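Local coordinates for protein putative alpha/beta hydrolase (Desulfitobacterium hafniense, PDB 4RPC) that probably catalyses the hydrolysis of a substrate not yet identified, as a putative member of the alpha/beta hydrolase family, at residues Lys23-Gly29 with Val89-Val95; His28-Trp34 with Ile53-His59; Ile41-Asp47 with Ile252-Arg257; Val113-Asp119 with Ala203-Leu208. All coordinates share one frame; numbering follows the deposited sequence.

Contact 1. Residues Lys23-Gly29 with Val89-Val95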
# COMPACT_ATOMS: atom_id res chain seq x y z
N LYS A 23 4.85 3.58 -17.04
CA LYS A 23 5.33 3.09 -15.76
C LYS A 23 4.21 3.01 -14.69
O LYS A 23 3.54 3.99 -14.40
CB LYS A 23 6.46 3.96 -15.28
CG LYS A 23 7.82 3.53 -15.81
CD LYS A 23 7.98 3.92 -17.26
CE LYS A 23 9.45 3.85 -17.62
NZ LYS A 23 9.59 3.55 -19.05
N VAL A 24 4.08 1.84 -14.09
CA VAL A 24 3.15 1.57 -13.05
C VAL A 24 3.94 1.02 -11.83
O VAL A 24 4.61 -0.02 -11.90
CB VAL A 24 2.13 0.55 -13.57
CG1 VAL A 24 1.16 0.13 -12.47
CG2 VAL A 24 1.34 1.14 -14.75
N LEU A 25 3.85 1.73 -10.72
CA LEU A 25 4.53 1.33 -9.45
C LEU A 25 3.56 0.64 -8.52
O LEU A 25 2.50 1.17 -8.25
CB LEU A 25 5.00 2.60 -8.71
CG LEU A 25 6.42 2.88 -8.31
CD1 LEU A 25 6.43 4.05 -7.35
CD2 LEU A 25 7.18 1.72 -7.68
N LEU A 26 3.95 -0.50 -7.97
CA LEU A 26 3.12 -1.25 -7.09
C LEU A 26 3.82 -1.41 -5.76
O LEU A 26 4.90 -2.08 -5.70
CB LEU A 26 2.87 -2.63 -7.67
CG LEU A 26 2.30 -2.67 -9.06
CD1 LEU A 26 2.33 -4.11 -9.56
CD2 LEU A 26 0.88 -2.17 -9.07
N ILE A 27 3.22 -0.82 -4.71
CA ILE A 27 3.84 -0.73 -3.36
C ILE A 27 3.04 -1.49 -2.37
O ILE A 27 1.90 -1.15 -2.08
CB ILE A 27 4.04 0.72 -2.88
CG1 ILE A 27 4.65 1.60 -3.97
CG2 ILE A 27 4.93 0.76 -1.64
CD1 ILE A 27 4.80 3.08 -3.61
N HIS A 28 3.64 -2.56 -1.86
CA HIS A 28 3.01 -3.44 -0.90
C HIS A 28 2.95 -2.87 0.51
O HIS A 28 3.52 -1.81 0.79
CB HIS A 28 3.69 -4.81 -0.90
CG HIS A 28 5.06 -4.84 -0.27
ND1 HIS A 28 5.25 -4.90 1.09
CD2 HIS A 28 6.30 -4.96 -0.82
CE1 HIS A 28 6.54 -4.95 1.36
NE2 HIS A 28 7.20 -5.00 0.23
N GLY A 29 2.21 -3.53 1.39
CA GLY A 29 2.05 -3.03 2.76
C GLY A 29 2.93 -3.73 3.78
O GLY A 29 3.70 -4.66 3.46
N VAL A 89 5.74 8.53 -13.49
CA VAL A 89 5.00 7.30 -13.45
C VAL A 89 3.53 7.55 -13.71
O VAL A 89 2.94 8.55 -13.25
CB VAL A 89 5.23 6.51 -12.13
CG1 VAL A 89 6.72 6.44 -11.83
CG2 VAL A 89 4.51 7.12 -10.98
N GLN A 90 2.91 6.62 -14.43
CA GLN A 90 1.54 6.88 -14.84
C GLN A 90 0.63 6.58 -13.71
O GLN A 90 -0.40 7.24 -13.57
CB GLN A 90 1.12 6.05 -16.06
CG GLN A 90 1.80 6.36 -17.38
CD GLN A 90 1.75 7.80 -17.74
OE1 GLN A 90 0.69 8.43 -17.72
NE2 GLN A 90 2.91 8.35 -18.03
N ALA A 91 0.99 5.57 -12.88
CA ALA A 91 0.20 5.21 -11.69
C ALA A 91 1.03 4.53 -10.60
O ALA A 91 1.85 3.67 -10.89
CB ALA A 91 -0.92 4.26 -12.10
N ILE A 92 0.75 4.87 -9.36
CA ILE A 92 1.16 4.12 -8.20
C ILE A 92 -0.06 3.50 -7.51
O ILE A 92 -1.03 4.22 -7.18
CB ILE A 92 1.87 5.02 -7.18
CG1 ILE A 92 2.89 5.93 -7.87
CG2 ILE A 92 2.61 4.16 -6.16
CD1 ILE A 92 3.63 6.76 -6.84
N TYR A 93 -0.04 2.18 -7.37
CA TYR A 93 -1.00 1.51 -6.55
C TYR A 93 -0.27 1.21 -5.26
O TYR A 93 0.86 0.74 -5.26
CB TYR A 93 -1.53 0.24 -7.23
CG TYR A 93 -2.32 -0.60 -6.28
CD1 TYR A 93 -3.67 -0.42 -6.10
CD2 TYR A 93 -1.67 -1.55 -5.48
CE1 TYR A 93 -4.38 -1.19 -5.21
CE2 TYR A 93 -2.38 -2.31 -4.59
CZ TYR A 93 -3.74 -2.12 -4.44
OH TYR A 93 -4.40 -2.93 -3.55
N GLY A 94 -0.86 1.55 -4.14
CA GLY A 94 -0.28 1.21 -2.89
C GLY A 94 -1.31 0.68 -1.97
O GLY A 94 -2.43 1.23 -1.88
N VAL A 95 -0.97 -0.41 -1.30
CA VAL A 95 -1.89 -1.02 -0.37
C VAL A 95 -1.36 -0.80 1.01
O VAL A 95 -0.20 -1.07 1.30
CB VAL A 95 -2.16 -2.52 -0.67
CG1 VAL A 95 -0.89 -3.34 -0.56
CG2 VAL A 95 -3.22 -3.07 0.30
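Lys23 O is gripped by two backbone donors of the facing segment: Gln90 N at 2.7 Å, approaching in the carbonyl plane, and Ala91 N, whose bond is long and weak at 3.4 Å. From there the two strands run parallel, 13° apart. Leu25 N gives its hydrogen to Ala91 O (2.8 Å), Leu25 O accepts from Tyr93 N, and Ile27 repeats the pattern with Tyr93 O and Val95 N. These are two central strands of the alpha/beta hydrolase sheet, and Gly94 belongs to a Gly-x-Ser-x-Gly sequence consistent with the nucleophile elbow of that fold.

On the face of Leu25, Ile27 and Ile92, Ile92 CG2 touches two residues of the other strand. It meets Ile27 CD1 at 3.5 Å and Leu25 CB at 3.8 Å; it stands beside its own carbonyl carbon because CG1 turns to the backbone N side (chi1 -45°). Helix 97-108 packs over this face through Val101, Ala102 and Met105. On the other face, Leu26 CD2 reaches Tyr93 CB at 3.9 Å, and the phenol hydroxyl of Tyr93 is hydrogen-bonded to Asp119 on the next strand. At the C-terminal end, Val95 CG1 lies 3.7 Å from Gly29 N.

Contact 2. Residues His28-Trp34 with Ile53-His59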
# COMPACT_ATOMS: atom_id res chain seq x y z
N HIS A 28 3.64 -2.56 -1.86
CA HIS A 28 3.01 -3.44 -0.90
C HIS A 28 2.95 -2.87 0.51
O HIS A 28 3.52 -1.81 0.79
CB HIS A 28 3.69 -4.81 -0.90
CG HIS A 28 5.06 -4.84 -0.27
ND1 HIS A 28 5.25 -4.90 1.09
CD2 HIS A 28 6.30 -4.96 -0.82
CE1 HIS A 28 6.54 -4.95 1.36
NE2 HIS A 28 7.20 -5.00 0.23
N GLY A 29 2.21 -3.53 1.39
CA GLY A 29 2.05 -3.03 2.76
C GLY A 29 2.93 -3.73 3.78
O GLY A 29 3.70 -4.66 3.46
N ALA A 30 2.86 -3.24 5.01
CA ALA A 30 3.57 -3.85 6.13
C ALA A 30 3.22 -5.33 6.27
O ALA A 30 2.07 -5.70 6.32
CB ALA A 30 3.21 -3.13 7.42
N GLY A 31 4.25 -6.15 6.39
CA GLY A 31 4.10 -7.59 6.52
C GLY A 31 3.95 -8.35 5.23
O GLY A 31 3.96 -9.57 5.27
N PHE A 32 3.78 -7.67 4.10
CA PHE A 32 3.50 -8.33 2.81
C PHE A 32 4.82 -8.58 2.11
O PHE A 32 5.87 -8.27 2.67
CB PHE A 32 2.58 -7.48 1.94
CG PHE A 32 1.20 -7.27 2.51
CD1 PHE A 32 0.81 -7.89 3.69
CD2 PHE A 32 0.25 -6.53 1.81
CE1 PHE A 32 -0.51 -7.76 4.15
CE2 PHE A 32 -1.04 -6.37 2.28
CZ PHE A 32 -1.41 -6.97 3.46
N TYR A 33 4.77 -9.14 0.91
CA TYR A 33 5.95 -9.42 0.14
C TYR A 33 5.72 -9.04 -1.29
O TYR A 33 4.68 -9.33 -1.83
CB TYR A 33 6.26 -10.92 0.23
CG TYR A 33 7.60 -11.33 -0.33
CD1 TYR A 33 8.75 -10.62 0.01
CD2 TYR A 33 7.73 -12.45 -1.16
CE1 TYR A 33 10.00 -10.99 -0.46
CE2 TYR A 33 8.98 -12.83 -1.64
CZ TYR A 33 10.12 -12.08 -1.30
OH TYR A 33 11.38 -12.39 -1.78
N TRP A 34 6.69 -8.42 -1.92
CA TRP A 34 6.55 -7.90 -3.27
C TRP A 34 6.10 -8.97 -4.26
O TRP A 34 5.28 -8.67 -5.12
CB TRP A 34 7.86 -7.30 -3.75
CG TRP A 34 8.90 -8.33 -4.16
CD1 TRP A 34 9.80 -8.92 -3.36
CD2 TRP A 34 9.12 -8.86 -5.48
NE1 TRP A 34 10.57 -9.80 -4.08
CE2 TRP A 34 10.17 -9.77 -5.40
CE3 TRP A 34 8.51 -8.64 -6.72
CZ2 TRP A 34 10.66 -10.48 -6.51
CZ3 TRP A 34 9.00 -9.36 -7.85
CH2 TRP A 34 10.05 -10.26 -7.72
N ILE A 53 8.27 -2.71 -8.79
CA ILE A 53 7.79 -3.21 -7.53
C ILE A 53 8.87 -3.15 -6.46
O ILE A 53 9.80 -3.93 -6.46
CB ILE A 53 7.27 -4.66 -7.64
CG1 ILE A 53 6.40 -4.87 -8.93
CG2 ILE A 53 6.47 -5.02 -6.42
CD1 ILE A 53 7.19 -5.30 -10.11
N PRO A 54 8.76 -2.20 -5.53
CA PRO A 54 9.80 -2.18 -4.51
C PRO A 54 9.61 -3.24 -3.42
O PRO A 54 8.52 -3.74 -3.22
CB PRO A 54 9.63 -0.79 -3.89
CG PRO A 54 8.26 -0.33 -4.27
CD PRO A 54 8.02 -0.94 -5.60
N GLU A 55 10.67 -3.56 -2.69
CA GLU A 55 10.55 -4.23 -1.39
C GLU A 55 10.63 -3.19 -0.30
O GLU A 55 11.56 -2.40 -0.27
CB GLU A 55 11.73 -5.14 -1.19
CG GLU A 55 11.79 -6.23 -2.20
CD GLU A 55 13.00 -7.13 -2.01
OE1 GLU A 55 13.84 -6.90 -1.08
OE2 GLU A 55 13.07 -8.05 -2.85
N LEU A 56 9.65 -3.13 0.58
CA LEU A 56 9.79 -2.29 1.76
C LEU A 56 10.97 -2.81 2.58
O LEU A 56 11.26 -4.01 2.59
CB LEU A 56 8.51 -2.31 2.59
CG LEU A 56 7.24 -1.70 2.00
CD1 LEU A 56 6.15 -1.72 3.06
CD2 LEU A 56 7.52 -0.28 1.63
N GLU A 57 11.68 -1.90 3.23
CA GLU A 57 12.80 -2.30 4.07
C GLU A 57 12.48 -3.46 4.98
O GLU A 57 11.44 -3.52 5.60
CB GLU A 57 13.33 -1.13 4.89
CG GLU A 57 14.04 -0.07 4.03
CD GLU A 57 13.09 0.95 3.37
OE1 GLU A 57 11.87 0.80 3.48
OE2 GLU A 57 13.60 1.95 2.78
N GLY A 58 13.43 -4.39 5.04
CA GLY A 58 13.31 -5.61 5.85
C GLY A 58 12.34 -6.69 5.36
O GLY A 58 12.27 -7.75 6.00
N HIS A 59 11.62 -6.47 4.24
CA HIS A 59 10.69 -7.44 3.73
C HIS A 59 11.33 -8.38 2.67
O HIS A 59 10.95 -8.41 1.47
CB HIS A 59 9.47 -6.72 3.20
CG HIS A 59 8.65 -6.12 4.30
ND1 HIS A 59 9.18 -5.19 5.17
CD2 HIS A 59 7.38 -6.34 4.71
CE1 HIS A 59 8.29 -4.90 6.10
NE2 HIS A 59 7.18 -5.55 5.82
O HOH W 1 5.80 -3.41 -3.62
O HOH W 2 9.02 -7.30 -0.38
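His28 and His59 bring their rings together obliquely, centroids 5.4 Å apart and planes at 43°, at the heart of a contact between two loops that follow neighbouring strands of the alpha/beta hydrolase sheet. Each loop contains a type II beta turn, Gly29 to Phe32 in one and Leu56 to His59 in the other. In this fold the loop after strand 23-27 commonly helps form the oxyanion hole, a role that can only be inferred here.

The tight, buried part is built round the imidazoles. Leu56 lies over one face of the His28 ring, its CG 3.4 Å from His28 CE1, the two side chains running past each other in opposite senses. His28 reaches this place with CG set between its backbone N and carbonyl carbon (chi1 72°). The His59 ring is held at both nitrogens: Gly31 N donates to NE2 at 3.0 Å, almost exactly in the ring plane, while ND1 donates to Glu57 O, so the ring can scarcely turn. Ala185 of helix 179-191 also packs on His59. A water joins the buried backbones, accepting from His28 N and donating to Pro54 O.

Tyr33, Trp34 and Glu55, by contrast, are partly exposed. The Glu55 chain passes the indole of Trp34 at a slant, with CG 3.5 Å from Trp34 CD1, but its carboxylate turns to partners outside the contact, His14 and Lys12. On this side a second water accepts from Trp34 N at 3.0 Å and donates to His59 O at 2.9 Å.

Contact 3. Residues Ile41-Asp47 with Ile252-Arg257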
# COMPACT_ATOMS: atom_id res chain seq x y z
N ILE A 41 -1.35 -9.28 -10.79
CA ILE A 41 -1.41 -7.96 -11.44
C ILE A 41 -0.30 -7.84 -12.46
O ILE A 41 -0.50 -7.36 -13.56
CB ILE A 41 -1.33 -6.82 -10.40
CG1 ILE A 41 -2.63 -6.82 -9.58
CG2 ILE A 41 -1.13 -5.45 -11.07
CD1 ILE A 41 -2.57 -5.98 -8.32
N ILE A 42 0.88 -8.26 -12.08
CA ILE A 42 2.02 -8.21 -12.97
C ILE A 42 1.71 -9.04 -14.21
O ILE A 42 1.87 -8.55 -15.31
CB ILE A 42 3.27 -8.73 -12.26
CG1 ILE A 42 3.70 -7.75 -11.17
CG2 ILE A 42 4.42 -8.96 -13.23
CD1 ILE A 42 4.65 -8.38 -10.17
N ARG A 43 1.24 -10.28 -14.02
CA ARG A 43 0.86 -11.11 -15.16
C ARG A 43 -0.14 -10.46 -16.08
O ARG A 43 0.04 -10.52 -17.29
CB ARG A 43 0.32 -12.47 -14.72
CG ARG A 43 1.39 -13.37 -14.12
CD ARG A 43 0.95 -14.83 -14.10
NE ARG A 43 -0.13 -15.00 -13.15
CZ ARG A 43 0.04 -15.14 -11.84
NH1 ARG A 43 1.26 -15.16 -11.27
NH2 ARG A 43 -1.03 -15.31 -11.07
N ASP A 44 -1.15 -9.78 -15.52
CA ASP A 44 -2.16 -9.08 -16.35
C ASP A 44 -1.63 -7.85 -17.11
O ASP A 44 -2.10 -7.55 -18.18
CB ASP A 44 -3.37 -8.65 -15.53
CG ASP A 44 -4.13 -9.81 -14.96
OD1 ASP A 44 -3.99 -10.96 -15.47
OD2 ASP A 44 -4.86 -9.57 -13.95
N LEU A 45 -0.68 -7.12 -16.53
CA LEU A 45 -0.22 -5.89 -17.14
C LEU A 45 1.14 -6.00 -17.87
O LEU A 45 1.50 -5.08 -18.57
CB LEU A 45 -0.15 -4.78 -16.08
CG LEU A 45 -1.44 -4.53 -15.29
CD1 LEU A 45 -1.17 -3.55 -14.17
CD2 LEU A 45 -2.53 -3.99 -16.20
N LYS A 46 1.87 -7.10 -17.73
CA LYS A 46 3.24 -7.15 -18.25
C LYS A 46 3.34 -7.05 -19.76
O LYS A 46 4.35 -6.59 -20.27
CB LYS A 46 3.97 -8.40 -17.78
CG LYS A 46 3.46 -9.72 -18.33
CD LYS A 46 4.18 -10.83 -17.58
CE LYS A 46 3.70 -12.23 -17.96
NZ LYS A 46 4.33 -12.59 -19.25
N ASP A 47 2.30 -7.48 -20.47
CA ASP A 47 2.23 -7.31 -21.93
C ASP A 47 2.51 -5.85 -22.37
O ASP A 47 3.13 -5.62 -23.38
CB ASP A 47 0.86 -7.82 -22.49
CG ASP A 47 -0.36 -6.93 -22.06
OD1 ASP A 47 -0.58 -6.67 -20.84
OD2 ASP A 47 -1.12 -6.49 -22.96
N ILE A 252 -8.05 -5.26 -9.73
CA ILE A 252 -7.12 -4.14 -9.60
C ILE A 252 -6.48 -3.89 -10.96
O ILE A 252 -6.37 -2.76 -11.37
CB ILE A 252 -5.98 -4.35 -8.54
CG1 ILE A 252 -6.49 -4.72 -7.13
CG2 ILE A 252 -5.12 -3.10 -8.46
CD1 ILE A 252 -7.38 -3.72 -6.49
N SER A 253 -6.01 -4.95 -11.63
CA SER A 253 -5.47 -4.85 -13.03
C SER A 253 -6.36 -4.12 -13.98
O SER A 253 -5.92 -3.29 -14.74
CB SER A 253 -5.29 -6.23 -13.64
OG SER A 253 -4.34 -6.89 -12.89
N ARG A 254 -7.63 -4.51 -13.97
CA ARG A 254 -8.61 -3.92 -14.88
C ARG A 254 -8.74 -2.44 -14.57
O ARG A 254 -8.74 -1.60 -15.43
CB ARG A 254 -9.94 -4.62 -14.68
CG ARG A 254 -10.78 -4.77 -15.90
CD ARG A 254 -11.58 -6.06 -15.85
NE ARG A 254 -13.01 -5.82 -15.78
CZ ARG A 254 -13.78 -5.48 -16.80
NH1 ARG A 254 -13.27 -5.30 -18.02
NH2 ARG A 254 -15.07 -5.31 -16.61
N LEU A 255 -8.81 -2.11 -13.31
CA LEU A 255 -8.98 -0.73 -12.91
C LEU A 255 -7.78 0.15 -13.31
O LEU A 255 -7.94 1.28 -13.79
CB LEU A 255 -9.17 -0.69 -11.41
CG LEU A 255 -9.62 0.62 -10.80
CD1 LEU A 255 -10.79 1.20 -11.58
CD2 LEU A 255 -10.01 0.37 -9.34
N ILE A 256 -6.57 -0.37 -13.13
CA ILE A 256 -5.37 0.34 -13.56
C ILE A 256 -5.41 0.65 -15.07
O ILE A 256 -5.14 1.77 -15.49
CB ILE A 256 -4.08 -0.43 -13.21
CG1 ILE A 256 -3.83 -0.36 -11.70
CG2 ILE A 256 -2.89 0.23 -13.88
CD1 ILE A 256 -2.73 -1.28 -11.18
N ARG A 257 -5.77 -0.34 -15.87
CA ARG A 257 -5.91 -0.17 -17.33
C ARG A 257 -6.96 0.87 -17.63
O ARG A 257 -6.73 1.72 -18.47
CB ARG A 257 -6.34 -1.47 -18.04
CG ARG A 257 -5.28 -2.56 -18.13
CD ARG A 257 -5.65 -3.71 -19.09
NE ARG A 257 -4.48 -4.57 -19.38
CZ ARG A 257 -3.65 -4.42 -20.42
NH1 ARG A 257 -3.83 -3.45 -21.32
NH2 ARG A 257 -2.60 -5.24 -20.57
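Ser253 OG donates to Asp44 OD2 at 2.9 Å, and OD2 receives it on its anti lone pair, the one away from the other carboxylate oxygen. The hydroxyl is also packed against carbon, with Asp44 CB at 3.3 Å and the CG1 of Ile41 at 3.7 Å, in the place where the two helices come nearest. Beside it, Ile41 CD1 settles against Ile252 CB (3.8 Å). The Leu45 side chain crosses that of Ile256 at about a right angle, CD1 against CD1, while its CD2 rests 3.7 Å from Arg257 CG. Arg257 stretches past Leu45 from CG to NE and makes a salt bridge from NH2 to Asp47 OD1. The same NH2 makes a weak, nearly straight bond to Asp44 O at 3.4 Å, both oxygens lying near the edge of the guanidinium. Asp47 turns back to meet it with CG between its backbone N and carbonyl carbon (chi1 68°).

The helix segments cross at -44°, with axes 9.5 Å apart at their closest. Both lie on the same side of the central sheet in this alpha/beta hydrolase, a three-layer alpha/beta/alpha fold, and the contact joins an early helix to the C-terminal one.

Further out, Leu51 of strand 50-54 packs on Leu45, and Leu208 of strand 204-210 on Ile252. Asp44 is itself held by Arg40, whose NE forms a salt bridge with OD1. Putting an alanine at Asp44 would probably leave the Ser253 hydroxyl without its acceptor and Arg40 without this counter-charge.

Contact 4. Residues Val113-Asp119 with Ala203-Leu208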
# COMPACT_ATOMS: atom_id res chain seq x y z
N VAL A 113 3.99 12.18 -10.74
CA VAL A 113 3.03 11.12 -10.54
C VAL A 113 1.66 11.53 -11.13
O VAL A 113 1.06 12.54 -10.69
CB VAL A 113 2.86 10.84 -9.05
CG1 VAL A 113 1.81 9.76 -8.83
CG2 VAL A 113 4.20 10.41 -8.42
N MSE A 114 1.15 10.75 -12.07
CA MSE A 114 -0.11 11.16 -12.73
C MSE A 114 -1.30 10.67 -11.97
O MSE A 114 -2.28 11.36 -11.89
CB MSE A 114 -0.34 10.74 -14.18
CG MSE A 114 -0.47 12.00 -15.09
SE MSE A 114 1.25 12.96 -15.16
CE MSE A 114 2.06 11.21 -15.49
N ASN A 115 -1.24 9.47 -11.42
CA ASN A 115 -2.39 8.88 -10.76
C ASN A 115 -1.96 8.14 -9.52
O ASN A 115 -0.97 7.37 -9.55
CB ASN A 115 -3.07 7.84 -11.67
CG ASN A 115 -3.76 8.45 -12.90
OD1 ASN A 115 -4.95 8.79 -12.85
ND2 ASN A 115 -3.05 8.49 -14.02
N LEU A 116 -2.73 8.27 -8.45
CA LEU A 116 -2.49 7.52 -7.23
C LEU A 116 -3.69 6.65 -7.08
O LEU A 116 -4.81 7.14 -7.22
CB LEU A 116 -2.39 8.43 -6.03
CG LEU A 116 -1.15 9.25 -5.89
CD1 LEU A 116 -1.33 10.16 -4.70
CD2 LEU A 116 0.05 8.38 -5.69
N LEU A 117 -3.46 5.34 -6.86
CA LEU A 117 -4.55 4.44 -6.47
C LEU A 117 -4.27 3.98 -5.08
O LEU A 117 -3.28 3.24 -4.84
CB LEU A 117 -4.60 3.23 -7.37
CG LEU A 117 -5.24 3.37 -8.74
CD1 LEU A 117 -4.43 4.25 -9.63
CD2 LEU A 117 -5.53 2.01 -9.37
N LEU A 118 -5.13 4.35 -4.17
CA LEU A 118 -4.85 4.16 -2.78
C LEU A 118 -5.82 3.21 -2.20
O LEU A 118 -7.02 3.49 -2.17
CB LEU A 118 -4.88 5.51 -2.06
CG LEU A 118 -4.03 6.59 -2.67
CD1 LEU A 118 -4.26 7.94 -2.00
CD2 LEU A 118 -2.55 6.20 -2.60
N ASP A 119 -5.32 2.06 -1.75
CA ASP A 119 -6.17 0.99 -1.25
C ASP A 119 -5.87 0.84 0.23
O ASP A 119 -4.76 0.46 0.57
CB ASP A 119 -5.84 -0.31 -2.07
CG ASP A 119 -6.89 -1.48 -1.94
OD1 ASP A 119 -7.81 -1.43 -1.06
OD2 ASP A 119 -6.77 -2.48 -2.73
N ALA A 203 -1.36 14.76 -8.81
CA ALA A 203 -1.92 13.49 -9.23
C ALA A 203 -3.43 13.42 -9.07
O ALA A 203 -3.98 13.92 -8.10
CB ALA A 203 -1.28 12.36 -8.44
N ARG A 204 -4.11 12.77 -10.01
CA ARG A 204 -5.48 12.40 -9.77
C ARG A 204 -5.47 11.27 -8.76
O ARG A 204 -4.73 10.31 -8.93
CB ARG A 204 -6.12 11.87 -11.02
CG ARG A 204 -7.55 11.42 -10.77
CD ARG A 204 -8.29 11.27 -12.10
NE ARG A 204 -7.60 10.26 -12.91
CZ ARG A 204 -7.93 9.92 -14.16
NH1 ARG A 204 -8.96 10.50 -14.78
NH2 ARG A 204 -7.20 9.00 -14.77
N VAL A 205 -6.30 11.35 -7.75
CA VAL A 205 -6.36 10.36 -6.70
C VAL A 205 -7.62 9.49 -6.86
O VAL A 205 -8.78 9.99 -6.85
CB VAL A 205 -6.41 11.06 -5.34
CG1 VAL A 205 -6.65 10.05 -4.23
CG2 VAL A 205 -5.10 11.80 -5.06
N SER A 206 -7.40 8.19 -6.95
CA SER A 206 -8.48 7.25 -6.88
C SER A 206 -8.29 6.42 -5.59
O SER A 206 -7.20 5.87 -5.33
CB SER A 206 -8.44 6.38 -8.11
OG SER A 206 -8.25 7.20 -9.28
N VAL A 207 -9.36 6.31 -4.81
CA VAL A 207 -9.40 5.52 -3.59
C VAL A 207 -10.24 4.23 -3.74
O VAL A 207 -11.46 4.28 -4.08
CB VAL A 207 -10.05 6.36 -2.49
CG1 VAL A 207 -9.73 5.78 -1.09
CG2 VAL A 207 -9.56 7.78 -2.57
N LEU A 208 -9.62 3.08 -3.49
CA LEU A 208 -10.34 1.82 -3.43
C LEU A 208 -10.74 1.56 -1.96
O LEU A 208 -9.91 1.64 -1.04
CB LEU A 208 -9.54 0.67 -4.00
CG LEU A 208 -8.58 0.95 -5.14
CD1 LEU A 208 -8.44 -0.26 -6.05
CD2 LEU A 208 -8.83 2.18 -5.97
O HOH W 3 -6.16 8.13 -10.31
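Asn115-Asp119 and Arg204-Leu208 run parallel in register, their axes 4.7 Å apart and inclined by 19°. Hydrogen bonds pass alternately between them, from Arg204 N to the O of Met114 (a selenomethionine), Leu116 N to Arg204 O, Ser206 N to Leu116 O, Leu118 N to Ser206 O and Leu208 N to Leu118 O.

Arg204 runs alongside Asn115 on the same face, the amide and guanidinium planes 42° apart. Bent at chi3 (61°), the arginine turns the side of its guanidinium to Asn115, so that NE and NH2 both hold Asn115 OD1 at 3.0 Å; the oxygen sits at the guanidinium edge, near its plane. A water also donates to OD1 and to Arg204 O, and accepts from Ser206 OG. A methionine in place of Arg204 would probably leave Asn115 OD1 without two of its donors and the amide less firmly fixed.

These strands belong to the parallel part of the alpha/beta hydrolase sheet. Strand 88-95 lies beyond 113-119, where Gln90 O takes the Asn115 ND2 hydrogen bond, and helix 249-259 packs on the face bearing Leu117 and Leu208. The opposite face is apolar: Leu116 CG packs on Ala203 CB at 4.0 Å, Leu116 CD1 approaches Val205 CG2, and Leu118 CD1 meets Val205 CG1 at 3.9 Å. At the C-terminal end Asp119, whose carboxylate is engaged by Tyr93, crosses Leu208 at about a right angle, CG 4.0 Å from Leu208 CB.

Overall arrangement
From the N terminus, strand 23-27 opens contact 1, which closes only when strand 88-95 is laid beside it. Nested within that loop, contact 2 closes sooner, joining the loop after strand 23-27 to the end of strand 50-54 and what follows; the two contacts share His28 and Gly29. Contact 3 starts at helix 39-45 and waits until helix 249-259 near the C terminus, so it crosses both contacts 1 and 2 and encloses contact 4. Contact 4 follows contact 1 in series and extends the sheet from strand 112-119 to strand 204-210. Ile252 and Ile256 of contact 3 pack against Leu208 and Leu117 of contact 4, tying helix layer to sheet.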